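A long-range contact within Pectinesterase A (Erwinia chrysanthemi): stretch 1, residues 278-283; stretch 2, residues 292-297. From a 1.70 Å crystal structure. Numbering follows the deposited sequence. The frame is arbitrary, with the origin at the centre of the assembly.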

# COMPACT_ATOMS: atom_id res chain seq x y z
N GLY A 278 -16.86 -10.07 -1.63
CA GLY A 278 -16.33 -10.94 -0.57
C GLY A 278 -14.85 -11.20 -0.76
O GLY A 278 -14.12 -10.35 -1.26
N TRP A 279 -14.40 -12.39 -0.34
CA TRP A 279 -12.99 -12.76 -0.42
C TRP A 279 -12.73 -13.61 -1.66
O TRP A 279 -13.67 -14.05 -2.34
CB TRP A 279 -12.58 -13.53 0.84
CG TRP A 279 -12.84 -12.80 2.13
CD1 TRP A 279 -13.91 -12.99 2.98
CD2 TRP A 279 -12.03 -11.78 2.73
NE1 TRP A 279 -13.80 -12.14 4.06
CE2 TRP A 279 -12.66 -11.39 3.93
CE3 TRP A 279 -10.83 -11.16 2.36
CZ2 TRP A 279 -12.13 -10.41 4.77
CZ3 TRP A 279 -10.30 -10.19 3.20
CH2 TRP A 279 -10.95 -9.81 4.39
N ASP A 280 -11.45 -13.86 -1.97
CA ASP A 280 -11.12 -14.69 -3.14
C ASP A 280 -9.87 -15.53 -2.91
O ASP A 280 -9.16 -15.36 -1.92
CB ASP A 280 -10.95 -13.81 -4.39
CG ASP A 280 -11.50 -14.47 -5.65
OD1 ASP A 280 -11.41 -15.72 -5.79
OD2 ASP A 280 -12.02 -13.74 -6.52
N LYS A 281 -9.63 -16.45 -3.85
CA LYS A 281 -8.43 -17.29 -3.86
C LYS A 281 -7.32 -16.65 -4.70
O LYS A 281 -7.55 -15.67 -5.42
CB LYS A 281 -8.76 -18.69 -4.40
CG LYS A 281 -9.30 -18.71 -5.83
CD LYS A 281 -9.75 -20.11 -6.25
CE LYS A 281 -10.17 -20.12 -7.71
NZ LYS A 281 -10.94 -21.34 -8.07
N MET A 282 -6.12 -17.21 -4.60
CA MET A 282 -4.98 -16.74 -5.38
C MET A 282 -4.06 -17.91 -5.67
O MET A 282 -3.91 -18.81 -4.84
CB MET A 282 -4.23 -15.65 -4.62
CG MET A 282 -3.19 -14.91 -5.45
SD MET A 282 -2.38 -13.60 -4.51
CE MET A 282 -1.31 -12.90 -5.77
N SER A 283 -3.43 -17.88 -6.85
CA SER A 283 -2.56 -18.97 -7.28
C SER A 283 -1.09 -18.60 -7.20
O SER A 283 -0.71 -17.43 -7.31
CB SER A 283 -2.91 -19.41 -8.70
OG SER A 283 -2.44 -18.46 -9.65
N ILE A 292 -0.54 -23.98 -7.75
CA ILE A 292 -1.15 -24.25 -6.46
C ILE A 292 -2.09 -23.10 -6.11
O ILE A 292 -1.74 -21.94 -6.32
CB ILE A 292 -0.08 -24.50 -5.35
CG1 ILE A 292 -0.75 -24.81 -4.00
CG2 ILE A 292 0.92 -23.34 -5.25
CD1 ILE A 292 0.19 -25.42 -2.95
N TRP A 293 -3.28 -23.44 -5.63
CA TRP A 293 -4.28 -22.45 -5.24
C TRP A 293 -4.35 -22.32 -3.73
O TRP A 293 -4.40 -23.32 -3.00
CB TRP A 293 -5.66 -22.79 -5.81
CG TRP A 293 -5.75 -22.55 -7.29
CD1 TRP A 293 -5.53 -23.47 -8.28
CD2 TRP A 293 -6.04 -21.31 -7.95
NE1 TRP A 293 -5.68 -22.88 -9.51
CE2 TRP A 293 -6.00 -21.56 -9.34
CE3 TRP A 293 -6.34 -20.02 -7.49
CZ2 TRP A 293 -6.24 -20.55 -10.29
CZ3 TRP A 293 -6.59 -19.02 -8.44
CH2 TRP A 293 -6.54 -19.30 -9.82
N PHE A 294 -4.35 -21.07 -3.28
CA PHE A 294 -4.51 -20.76 -1.87
C PHE A 294 -5.88 -20.14 -1.66
O PHE A 294 -6.25 -19.17 -2.33
CB PHE A 294 -3.40 -19.82 -1.41
CG PHE A 294 -2.02 -20.37 -1.66
CD1 PHE A 294 -1.49 -21.34 -0.83
CD2 PHE A 294 -1.27 -19.91 -2.74
CE1 PHE A 294 -0.20 -21.85 -1.06
CE2 PHE A 294 0.01 -20.41 -2.98
CZ PHE A 294 0.54 -21.39 -2.14
N ASN A 295 -6.65 -20.72 -0.74
CA ASN A 295 -8.06 -20.40 -0.58
C ASN A 295 -8.35 -19.46 0.59
O ASN A 295 -7.68 -19.53 1.62
CB ASN A 295 -8.88 -21.68 -0.45
CG ASN A 295 -8.76 -22.58 -1.68
OD1 ASN A 295 -8.80 -22.12 -2.82
ND2 ASN A 295 -8.61 -23.88 -1.44
N PRO A 296 -9.37 -18.59 0.44
CA PRO A 296 -9.68 -17.63 1.50
C PRO A 296 -10.10 -18.29 2.82
O PRO A 296 -9.81 -17.76 3.89
CB PRO A 296 -10.82 -16.80 0.90
CG PRO A 296 -11.43 -17.68 -0.15
CD PRO A 296 -10.27 -18.43 -0.72
N GLU A 297 -10.76 -19.45 2.73
CA GLU A 297 -11.22 -20.16 3.93
C GLU A 297 -10.05 -20.70 4.77
O GLU A 297 -10.21 -20.95 5.97
CB GLU A 297 -12.22 -21.27 3.58
CG GLU A 297 -11.66 -22.38 2.70
CD GLU A 297 -11.93 -22.18 1.22
OE1 GLU A 297 -12.06 -21.02 0.76
OE2 GLU A 297 -11.99 -23.21 0.50

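What holds the two backbones together? The stretches run antiparallel, and M282 and F294 form a hydrogen-bonded pair in which each residue satisfies the other. M282 N donates to F294 O at 3.0 Å, and F294 N donates to M282 O at 2.8 Å, with angles of 160° and 169° at the hydrogens. Both bonds are therefore nearly straight. The two acceptors, M282 O and F294 O, lie 3.5 Å apart, but with no proton to share they are merely neighbours.

What happens at the next pair along? S283 and W293 form a non-hydrogen-bonded pair, so their backbone N and O atoms do not bond to each other. The strands come closer here, with S283 CA 4.4 Å from W293 CA. I292 O instead receives a CA-H...O contact from S283, with S283 CA 3.2 Å from I292 O and an angle of 134° at the hydrogen, a weaker kind of interaction than the N-H...O hydrogen bonds of the neighbouring pair.

How is the charge of K281 accommodated? Its extended side chain lies over one face of the W293 indole. K281 NZ sits 4.8 Å from the centroid of the W293 six-membered ring and only 9° off its normal, a cation-pi arrangement, while K281 CE lies 4.0 Å from the same centroid. S283 CB covers the opposite face, 3.5 Å from that centroid, so the ring is sandwiched between the two side chains.

Where does the K281 amide find its acceptor, if not across the contact? It turns to its own stretch: K281 N donates to D280 OD1 at 2.7 Å, with an angle of 145°. Across the contact, P296 has no amide hydrogen to offer D280 O; its ring packs there instead, with P296 CD 3.5 Å from D280 O, and W279 CB meets P296 CB at 3.7 Å in an apolar contact.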